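FtsY (Mycoplasma mycoides, PDB 1ZU4) is the receptor for the signal recognition particle, represented by its NG domain, a helical bundle joined to a GTPase-type domain of the P-loop class. Local coordinates at residues S14-N17 and F18-I22; F71-I74 and K75-L78; D302-I305 and V306-S310. All coordinates share one frame; numbering follows the deposited sequence.

Interaction 1 (S14-N17 and F18-I22); sequences SAFN and FSKDI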
ATOM      1  N   SER A  14      10.732  -8.911  -8.761  1.00 22.12           N
ATOM      2  CA  SER A  14      11.664  -8.457  -7.713  1.00 21.07           C
ATOM      3  C   SER A  14      12.470  -9.631  -7.142  1.00 19.93           C
ATOM      4  O   SER A  14      13.652  -9.485  -6.797  1.00 19.46           O
ATOM      5  CB  SER A  14      10.920  -7.667  -6.604  1.00 21.64           C
ATOM      6  OG  SER A  14       9.871  -8.448  -6.083  1.00 22.37           O
ATOM      7  N   ALA A  15      11.834 -10.795  -7.036  1.00 18.85           N
ATOM      8  CA  ALA A  15      12.498 -11.987  -6.546  1.00 19.27           C
ATOM      9  C   ALA A  15      13.577 -12.447  -7.524  1.00 19.53           C
ATOM     10  O   ALA A  15      14.654 -12.859  -7.120  1.00 20.37           O
ATOM     11  CB  ALA A  15      11.496 -13.086  -6.309  1.00 19.77           C
ATOM     12  N   PHE A  16      13.300 -12.355  -8.812  1.00 20.31           N
ATOM     13  CA  PHE A  16      14.292 -12.699  -9.808  1.00 20.77           C
ATOM     14  C   PHE A  16      15.564 -11.838  -9.702  1.00 21.20           C
ATOM     15  O   PHE A  16      16.679 -12.364  -9.756  1.00 22.46           O
ATOM     16  CB  PHE A  16      13.754 -12.554 -11.228  1.00 21.40           C
ATOM     17  CG  PHE A  16      14.810 -12.862 -12.265  1.00 23.68           C
ATOM     18  CD1 PHE A  16      15.127 -14.195 -12.562  1.00 25.57           C
ATOM     19  CD2 PHE A  16      15.545 -11.837 -12.869  1.00 27.01           C
ATOM     20  CE1 PHE A  16      16.163 -14.490 -13.488  1.00 26.28           C
ATOM     21  CE2 PHE A  16      16.570 -12.128 -13.798  1.00 28.44           C
ATOM     22  CZ  PHE A  16      16.867 -13.445 -14.096  1.00 26.30           C
ATOM     23  N   ASN A  17      15.378 -10.527  -9.641  1.00 20.73           N
ATOM     24  CA  ASN A  17      16.465  -9.570  -9.470  1.00 21.64           C
ATOM     25  C   ASN A  17      17.313  -9.775  -8.176  1.00 21.24           C
ATOM     26  O   ASN A  17      18.558  -9.754  -8.202  1.00 20.19           O
ATOM     27  CB  ASN A  17      15.817  -8.203  -9.439  1.00 22.57           C
ATOM     28  CG  ASN A  17      16.765  -7.086  -9.791  1.00 26.22           C
ATOM     29  OD1 ASN A  17      16.894  -6.690 -10.974  1.00 33.03           O
ATOM     30  ND2 ASN A  17      17.368  -6.497  -8.766  1.00 27.40           N
ATOM     31  N   PHE A  18      16.625  -9.921  -7.038  1.00 20.39           N
ATOM     32  CA  PHE A  18      17.257 -10.168  -5.751  1.00 19.63           C
ATOM     33  C   PHE A  18      17.999 -11.518  -5.781  1.00 20.83           C
ATOM     34  O   PHE A  18      19.167 -11.582  -5.426  1.00 20.19           O
ATOM     35  CB  PHE A  18      16.175 -10.108  -4.649  1.00 20.46           C
ATOM     36  CG  PHE A  18      16.709 -10.031  -3.243  1.00 19.34           C
ATOM     37  CD1 PHE A  18      15.952 -10.524  -2.196  1.00 22.15           C
ATOM     38  CD2 PHE A  18      17.978  -9.505  -2.966  1.00 18.20           C
ATOM     39  CE1 PHE A  18      16.404 -10.442  -0.871  1.00 21.16           C
ATOM     40  CE2 PHE A  18      18.437  -9.415  -1.632  1.00 21.56           C
ATOM     41  CZ  PHE A  18      17.650  -9.880  -0.590  1.00 21.31           C
ATOM     42  N   SER A  19      17.354 -12.600  -6.226  1.00 21.66           N
ATOM     43  CA  SER A  19      18.069 -13.886  -6.308  1.00 22.27           C
ATOM     44  C   SER A  19      19.223 -13.907  -7.318  1.00 23.10           C
ATOM     45  O   SER A  19      20.195 -14.665  -7.134  1.00 22.13           O
ATOM     46  CB  SER A  19      17.129 -15.037  -6.631  1.00 22.88           C
ATOM     47  OG  SER A  19      16.688 -14.944  -7.970  1.00 23.98           O
ATOM     48  N   LYS A  20      19.113 -13.119  -8.387  1.00 24.28           N
ATOM     49  CA  LYS A  20      20.191 -13.045  -9.368  1.00 25.91           C
ATOM     50  C   LYS A  20      21.434 -12.495  -8.687  1.00 25.70           C
ATOM     51  O   LYS A  20      22.523 -13.043  -8.855  1.00 25.05           O
ATOM     52  CB  LYS A  20      19.814 -12.173 -10.562  1.00 27.04           C
ATOM     53  CG  LYS A  20      20.787 -12.256 -11.741  1.00 30.05           C
ATOM     54  CD  LYS A  20      20.659 -10.980 -12.589  1.00 34.42           C
ATOM     55  CE  LYS A  20      21.347 -11.178 -13.956  1.00 39.38           C
ATOM     56  NZ  LYS A  20      22.819 -10.861 -13.874  1.00 39.10           N
ATOM     57  N   ASP A  21      21.260 -11.437  -7.898  1.00 24.88           N
ATOM     58  CA  ASP A  21      22.362 -10.880  -7.111  1.00 24.95           C
ATOM     59  C   ASP A  21      22.843 -11.808  -6.004  1.00 25.59           C
ATOM     60  O   ASP A  21      24.059 -11.909  -5.752  1.00 25.89           O
ATOM     61  CB  ASP A  21      21.966  -9.519  -6.512  1.00 24.53           C
ATOM     62  CG  ASP A  21      21.863  -8.434  -7.569  1.00 24.02           C
ATOM     63  OD1 ASP A  21      22.252  -8.721  -8.745  1.00 24.39           O
ATOM     64  OD2 ASP A  21      21.397  -7.320  -7.234  1.00 20.35           O
ATOM     65  N   ILE A  22      21.912 -12.477  -5.326  1.00 25.49           N
ATOM     66  CA  ILE A  22      22.311 -13.403  -4.256  1.00 26.43           C
ATOM     67  C   ILE A  22      23.097 -14.612  -4.819  1.00 27.37           C
ATOM     68  O   ILE A  22      24.095 -15.079  -4.231  1.00 27.45           O
ATOM     69  CB  ILE A  22      21.100 -13.833  -3.397  1.00 26.41           C
ATOM     70  CG1 ILE A  22      20.548 -12.648  -2.583  1.00 25.82           C
ATOM     71  CG2 ILE A  22      21.419 -15.082  -2.519  1.00 25.14           C
ATOM     72  CD1 ILE A  22      21.433 -12.184  -1.459  1.00 25.20           C
TER
HETATM   73  O   HOH W   1      17.235 -15.307 -10.407  1.00 43.85           O
HETATM   74  O   HOH W   2      20.293  -8.618 -10.553  1.00 48.39           O
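Helix 12-27 belongs to the helical bundle, or N domain, of this SRP receptor, and residues 14-22 are a worked example of how an amphipathic helix divides its labour between a dry and a wet side. Four successive i to i+4 backbone bonds run through it, from Phe18 N to Ser14 O at 3.0 Å and onward to the bond from Asp21 N to Asn17 O, the longest of the four at 3.2 Å. Waters and a serine hydroxyl join this ladder at the carbonyls of Ala15, Phe16 and Asn17. Ser19 takes the rotamer that sets its hydroxyl between its own backbone N and carbonyl carbon (chi1 71°), which turns OG back over the preceding turn, 3.0 Å from Ala15 O and 3.1 Å from Phe16 O. A water donates to Phe16 O and also lies against Ser19 OG, so the carbonyl that already receives Lys20 N has a second donor. Phe16 and Lys20 stand on the exposed side, where ring atom CE2 of Phe16 approaches the aliphatic CD of Lys20 obliquely at 4.4 Å, a loose contact. Phe18 leaves the helix on the buried side; its ring meets that of Phe312 edge-to-face and packs on Leu78 and Leu82 of helix 71-87 and on Leu308 of helix 301-308. Asp21, with CG beside its own backbone N (chi1 -71°), holds its carboxylate near the carbonyl of Asn17 without a direct bond between them. A second water closes that gap, donating to Asn17 O at 3.1 Å and to Asp21 OD1 at 2.7 Å.

Interaction 2 (F71-I74 and K75-L78); sequences FENI and KDAL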
ATOM      1  N   PHE A  71      26.559 -21.054   3.507  1.00 28.99           N
ATOM      2  CA  PHE A  71      25.795 -20.053   2.754  1.00 27.61           C
ATOM      3  C   PHE A  71      24.275 -20.228   2.831  1.00 27.22           C
ATOM      4  O   PHE A  71      23.522 -19.273   2.674  1.00 26.17           O
ATOM      5  CB  PHE A  71      26.268 -19.931   1.306  1.00 26.70           C
ATOM      6  CG  PHE A  71      25.774 -18.688   0.628  1.00 25.33           C
ATOM      7  CD1 PHE A  71      26.258 -17.425   1.001  1.00 22.76           C
ATOM      8  CD2 PHE A  71      24.809 -18.762  -0.359  1.00 23.08           C
ATOM      9  CE1 PHE A  71      25.804 -16.280   0.381  1.00 19.49           C
ATOM     10  CE2 PHE A  71      24.348 -17.603  -0.942  1.00 23.12           C
ATOM     11  CZ  PHE A  71      24.857 -16.381  -0.586  1.00 21.01           C
ATOM     12  N   GLU A  72      23.831 -21.442   3.085  1.00 28.14           N
ATOM     13  CA  GLU A  72      22.407 -21.721   3.278  1.00 29.57           C
ATOM     14  C   GLU A  72      21.868 -21.063   4.549  1.00 28.53           C
ATOM     15  O   GLU A  72      20.737 -20.550   4.595  1.00 29.17           O
ATOM     16  CB  GLU A  72      22.171 -23.243   3.361  1.00 30.58           C
ATOM     17  CG  GLU A  72      22.087 -23.957   2.017  1.00 34.79           C
ATOM     18  CD  GLU A  72      20.837 -23.575   1.236  1.00 41.89           C
ATOM     19  OE1 GLU A  72      19.723 -24.044   1.619  1.00 44.65           O
ATOM     20  OE2 GLU A  72      20.978 -22.807   0.241  1.00 42.43           O
ATOM     21  N   ASN A  73      22.667 -21.098   5.596  1.00 28.36           N
ATOM     22  CA  ASN A  73      22.276 -20.481   6.847  1.00 27.51           C
ATOM     23  C   ASN A  73      22.370 -18.960   6.803  1.00 26.09           C
ATOM     24  O   ASN A  73      21.664 -18.290   7.550  1.00 25.71           O
ATOM     25  CB  ASN A  73      23.037 -21.106   8.025  1.00 27.92           C
ATOM     26  CG  ASN A  73      22.423 -22.464   8.477  1.00 30.20           C
ATOM     27  OD1 ASN A  73      21.210 -22.693   8.353  1.00 34.15           O
ATOM     28  ND2 ASN A  73      23.261 -23.345   8.999  1.00 30.21           N
ATOM     29  N   ILE A  74      23.205 -18.408   5.911  1.00 25.10           N
ATOM     30  CA  ILE A  74      23.258 -16.930   5.753  1.00 23.92           C
ATOM     31  C   ILE A  74      21.933 -16.444   5.131  1.00 23.85           C
ATOM     32  O   ILE A  74      21.350 -15.432   5.561  1.00 22.04           O
ATOM     33  CB  ILE A  74      24.419 -16.464   4.892  1.00 24.20           C
ATOM     34  CG1 ILE A  74      25.696 -16.349   5.724  1.00 23.01           C
ATOM     35  CG2 ILE A  74      24.161 -15.048   4.332  1.00 24.05           C
ATOM     36  CD1 ILE A  74      26.598 -17.418   5.501  1.00 25.42           C
ATOM     37  N   LYS A  75      21.476 -17.197   4.128  1.00 22.99           N
ATOM     38  CA  LYS A  75      20.208 -16.945   3.450  1.00 22.80           C
ATOM     39  C   LYS A  75      19.052 -16.972   4.438  1.00 21.64           C
ATOM     40  O   LYS A  75      18.168 -16.127   4.373  1.00 21.49           O
ATOM     41  CB  LYS A  75      19.956 -18.003   2.382  1.00 23.09           C
ATOM     42  CG  LYS A  75      20.785 -17.950   1.154  1.00 24.06           C
ATOM     43  CD  LYS A  75      20.712 -19.347   0.482  1.00 28.44           C
ATOM     44  CE  LYS A  75      21.168 -19.270  -0.969  1.00 28.01           C
ATOM     45  NZ  LYS A  75      20.827 -20.513  -1.684  1.00 26.07           N
ATOM     46  N   ASP A  76      19.055 -17.919   5.376  1.00 21.17           N
ATOM     47  CA  ASP A  76      17.948 -18.022   6.341  1.00 21.39           C
ATOM     48  C   ASP A  76      17.962 -16.782   7.233  1.00 20.57           C
ATOM     49  O   ASP A  76      16.917 -16.204   7.599  1.00 19.23           O
ATOM     50  CB  ASP A  76      18.087 -19.289   7.202  1.00 22.47           C
ATOM     51  CG  ASP A  76      17.783 -20.591   6.424  1.00 27.34           C
ATOM     52  OD1 ASP A  76      18.246 -21.673   6.858  1.00 32.85           O
ATOM     53  OD2 ASP A  76      17.090 -20.546   5.384  1.00 31.81           O
ATOM     54  N   ALA A  77      19.194 -16.393   7.568  1.00 20.33           N
ATOM     55  CA  ALA A  77      19.524 -15.210   8.358  1.00 18.94           C
ATOM     56  C   ALA A  77      19.010 -13.936   7.705  1.00 18.54           C
ATOM     57  O   ALA A  77      18.372 -13.097   8.358  1.00 17.01           O
ATOM     58  CB  ALA A  77      21.075 -15.146   8.590  1.00 19.19           C
ATOM     59  N   LEU A  78      19.265 -13.827   6.399  1.00 18.05           N
ATOM     60  CA  LEU A  78      18.867 -12.685   5.627  1.00 18.14           C
ATOM     61  C   LEU A  78      17.340 -12.573   5.561  1.00 18.34           C
ATOM     62  O   LEU A  78      16.798 -11.486   5.761  1.00 16.04           O
ATOM     63  CB  LEU A  78      19.471 -12.784   4.229  1.00 19.55           C
ATOM     64  CG  LEU A  78      19.091 -11.706   3.237  1.00 20.12           C
ATOM     65  CD1 LEU A  78      19.373 -10.296   3.816  1.00 22.00           C
ATOM     66  CD2 LEU A  78      19.811 -11.968   1.909  1.00 20.52           C
TER
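Phe71 to Leu78 form the opening two turns of helix 71-87, where Lys75 N bonds to Phe71 O at 3.3 Å and the ladder continues to a shorter rung, Leu78 N to Ile74 O at 2.8 Å. Lys75 is the side chain that carries the contact. With CG beside its backbone N (chi1 -72°) and the chain extended beyond, it runs back along the first turn and passes between two neighbours of opposite character. On one flank is Phe71, whose side chain it crosses at about a right angle; CE of Lys75 lies 3.6 Å from CE2 of the ring, approaching it obliquely, while CG rests near Phe71 O. On the other is Glu72, whose chain bends at chi2 (-68°), which swings the carboxylate round to the ammonium of Lys75. NZ meets OE2 of Glu72 at 3.0 Å, nearly along the C-O axis, in an i to i+3 salt bridge. The same ammonium also donates to the carbonyl of Phe312, so the lysine ties the C-terminal segment to this helix as well as pairing with the glutamate. Asn73 and Asp76 lie on the exposed side, the planes of their amide and carboxylate 54° apart. Their OD1 atoms, both acceptors, stand 3.5 Å from each other and form no bond. The buried side is apolar: Ile74 packs on Phe36 of helix 34-46, and Leu78 reaches Phe18 and Ile22 of helix 12-27 and Val57 and Val61 of helix 51-64. This combination, a polar rim over a row of aliphatic residues buried among neighbouring helices, is that of an amphipathic helix in the helical bundle of the SRP54-type family.

Interaction 3 (D302-I305 and V306-S310); sequences DQYI and VHLSS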
ATOM      1  N   ASP A 302       5.545 -10.975   6.250  1.00 15.41           N
ATOM      2  CA  ASP A 302       6.282 -12.256   6.101  1.00 15.65           C
ATOM      3  C   ASP A 302       6.135 -12.835   4.680  1.00 14.19           C
ATOM      4  O   ASP A 302       7.086 -13.373   4.103  1.00 15.02           O
ATOM      5  CB  ASP A 302       5.983 -13.277   7.203  1.00 14.99           C
ATOM      6  CG  ASP A 302       6.936 -14.450   7.174  1.00 17.50           C
ATOM      7  OD1 ASP A 302       8.177 -14.255   7.356  1.00 18.79           O
ATOM      8  OD2 ASP A 302       6.466 -15.581   6.900  1.00 22.22           O
ATOM      9  N   GLN A 303       4.957 -12.694   4.109  1.00 14.91           N
ATOM     10  CA  GLN A 303       4.700 -13.177   2.770  1.00 15.24           C
ATOM     11  C   GLN A 303       5.461 -12.363   1.729  1.00 14.99           C
ATOM     12  O   GLN A 303       5.991 -12.908   0.772  1.00 15.39           O
ATOM     13  CB  GLN A 303       3.201 -13.153   2.484  1.00 15.32           C
ATOM     14  CG  GLN A 303       2.455 -14.341   3.131  1.00 17.94           C
ATOM     15  CD  GLN A 303       2.893 -15.679   2.562  1.00 19.60           C
ATOM     16  OE1 GLN A 303       2.544 -16.004   1.428  1.00 23.00           O
ATOM     17  NE2 GLN A 303       3.672 -16.451   3.328  1.00 19.28           N
ATOM     18  N   TYR A 304       5.459 -11.045   1.894  1.00 15.14           N
ATOM     19  CA  TYR A 304       6.221 -10.179   1.026  1.00 16.02           C
ATOM     20  C   TYR A 304       7.688 -10.640   1.039  1.00 15.57           C
ATOM     21  O   TYR A 304       8.282 -10.886  -0.017  1.00 14.69           O
ATOM     22  CB  TYR A 304       6.112  -8.742   1.539  1.00 15.45           C
ATOM     23  CG  TYR A 304       6.846  -7.711   0.731  1.00 16.08           C
ATOM     24  CD1 TYR A 304       6.224  -7.071  -0.341  1.00 14.55           C
ATOM     25  CD2 TYR A 304       8.146  -7.317   1.090  1.00 15.51           C
ATOM     26  CE1 TYR A 304       6.894  -6.086  -1.055  1.00 15.89           C
ATOM     27  CE2 TYR A 304       8.816  -6.366   0.387  1.00 18.14           C
ATOM     28  CZ  TYR A 304       8.189  -5.749  -0.678  1.00 17.06           C
ATOM     29  OH  TYR A 304       8.862  -4.801  -1.345  1.00 17.04           O
ATOM     30  N   ILE A 305       8.246 -10.821   2.239  1.00 15.59           N
ATOM     31  CA  ILE A 305       9.668 -11.220   2.360  1.00 16.44           C
ATOM     32  C   ILE A 305       9.962 -12.633   1.805  1.00 16.32           C
ATOM     33  O   ILE A 305      10.934 -12.847   1.093  1.00 16.01           O
ATOM     34  CB  ILE A 305      10.152 -11.114   3.848  1.00 15.96           C
ATOM     35  CG1 ILE A 305      10.064  -9.658   4.341  1.00 18.16           C
ATOM     36  CG2 ILE A 305      11.594 -11.610   4.011  1.00 18.01           C
ATOM     37  CD1 ILE A 305      10.752  -8.653   3.449  1.00 16.10           C
ATOM     38  N   VAL A 306       9.126 -13.605   2.168  1.00 18.13           N
ATOM     39  CA  VAL A 306       9.307 -14.996   1.691  1.00 18.18           C
ATOM     40  C   VAL A 306       9.217 -15.105   0.154  1.00 17.99           C
ATOM     41  O   VAL A 306      10.041 -15.764  -0.485  1.00 17.40           O
ATOM     42  CB  VAL A 306       8.311 -15.946   2.435  1.00 17.84           C
ATOM     43  CG1 VAL A 306       8.165 -17.271   1.711  1.00 20.44           C
ATOM     44  CG2 VAL A 306       8.793 -16.155   3.885  1.00 20.93           C
ATOM     45  N   HIS A 307       8.240 -14.442  -0.451  1.00 18.11           N
ATOM     46  CA  HIS A 307       8.115 -14.469  -1.914  1.00 19.09           C
ATOM     47  C   HIS A 307       9.215 -13.639  -2.627  1.00 19.20           C
ATOM     48  O   HIS A 307       9.689 -13.998  -3.728  1.00 18.56           O
ATOM     49  CB  HIS A 307       6.680 -14.090  -2.327  1.00 19.27           C
ATOM     50  CG  HIS A 307       5.667 -15.120  -1.914  1.00 20.33           C
ATOM     51  ND1 HIS A 307       5.512 -16.312  -2.586  1.00 21.60           N
ATOM     52  CD2 HIS A 307       4.798 -15.161  -0.874  1.00 21.93           C
ATOM     53  CE1 HIS A 307       4.571 -17.032  -1.994  1.00 23.55           C
ATOM     54  NE2 HIS A 307       4.118 -16.354  -0.954  1.00 20.93           N
ATOM     55  N   LEU A 308       9.657 -12.567  -1.988  1.00 19.14           N
ATOM     56  CA  LEU A 308      10.825 -11.789  -2.487  1.00 18.73           C
ATOM     57  C   LEU A 308      12.054 -12.665  -2.493  1.00 19.88           C
ATOM     58  O   LEU A 308      12.892 -12.564  -3.395  1.00 20.04           O
ATOM     59  CB  LEU A 308      11.144 -10.590  -1.574  1.00 19.08           C
ATOM     60  CG  LEU A 308      12.390  -9.733  -1.905  1.00 17.00           C
ATOM     61  CD1 LEU A 308      12.395  -9.276  -3.400  1.00 18.33           C
ATOM     62  CD2 LEU A 308      12.426  -8.549  -0.963  1.00 17.24           C
ATOM     63  N   SER A 309      12.116 -13.545  -1.499  1.00 19.55           N
ATOM     64  CA  SER A 309      13.257 -14.420  -1.270  1.00 20.94           C
ATOM     65  C   SER A 309      13.200 -15.771  -1.988  1.00 21.21           C
ATOM     66  O   SER A 309      14.145 -16.539  -1.881  1.00 19.75           O
ATOM     67  CB  SER A 309      13.385 -14.660   0.236  1.00 21.27           C
ATOM     68  OG  SER A 309      13.660 -13.419   0.863  1.00 24.23           O
ATOM     69  N   SER A 310      12.112 -16.025  -2.724  1.00 21.10           N
ATOM     70  CA  SER A 310      11.782 -17.352  -3.226  1.00 22.30           C
ATOM     71  C   SER A 310      12.816 -17.901  -4.184  1.00 23.59           C
ATOM     72  O   SER A 310      13.062 -19.124  -4.190  1.00 22.49           O
ATOM     73  CB  SER A 310      10.402 -17.389  -3.885  1.00 22.07           C
ATOM     74  OG  SER A 310      10.320 -16.450  -4.937  1.00 25.52           O
TER
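Polar side-chain bonds set the character of this short helix, beginning with Gln303 and His307, one turn apart and side by side. NE2 of His307 donates to OE1 of Gln303 at 2.9 Å. The acceptor lies in the plane of the imidazole, at its edge, but the ring meets the amide from above the carbonyl plane, the two flat groups being 81° apart; the N-H...O angle of 137° makes this a bent bond. Gln303 reaches it by folding at chi2 (-64°), which probably helps to set the turn of the imidazole. Among the backbone bonds, Val306 N to Asp302 O, at 2.8 Å, continues the regular i to i+4 pattern. The carbonyl of Ile305 is gripped twice, by Ser309 N at 2.9 Å and by Ser309 OG at 2.8 Å, the two donors coming from opposite faces of its plane. Just beyond, Ser310 OG donates to His307 O at 2.8 Å, so hydroxyls serve two carbonyls here. Apolar contacts are fewer. CE2 of Tyr304 lies obliquely 4.4 Å from CD2 of Leu308, while the phenol OH is hydrogen-bonded to Gly270 O and Gly273 N. Ile305 packs on Val79 and Leu82 of helix 71-87, and Leu308 packs on Phe18 and touches Ser14 of helix 12-27. A serine hydroxyl turned back to the carbonyl four residues earlier is a common feature of helices; here it belongs to the stretch in which helix 301-308 of the GTPase-type domain packs on helices 12-27 and 71-87 of the helical bundle.

All three are local contacts along one stretch of chain, helical for most or all of its length, converging where the helical bundle meets the GTPase-type domain. Phe18, Ile74, Leu78, Ile305 and Leu308 form the buried sides; Phe16, Lys20, Glu72, Asn73, Asp76 and Val306 lie at the surface. Interaction 1 touches both others: Ile22 CD1 packs on Leu78 CD2 of interaction 2 at 3.7 Å, and Ala15 CB on Leu308 O of interaction 3 at 3.3 Å. Interactions 2 and 3 do not touch, although Ile305 and Ser309 reach helix 71-87 further along. Waters bridge side-chain oxygens to carbonyls in 14-22, a salt bridge marks 71-78, and histidine and serine side chains donate to oxygens in 302-310.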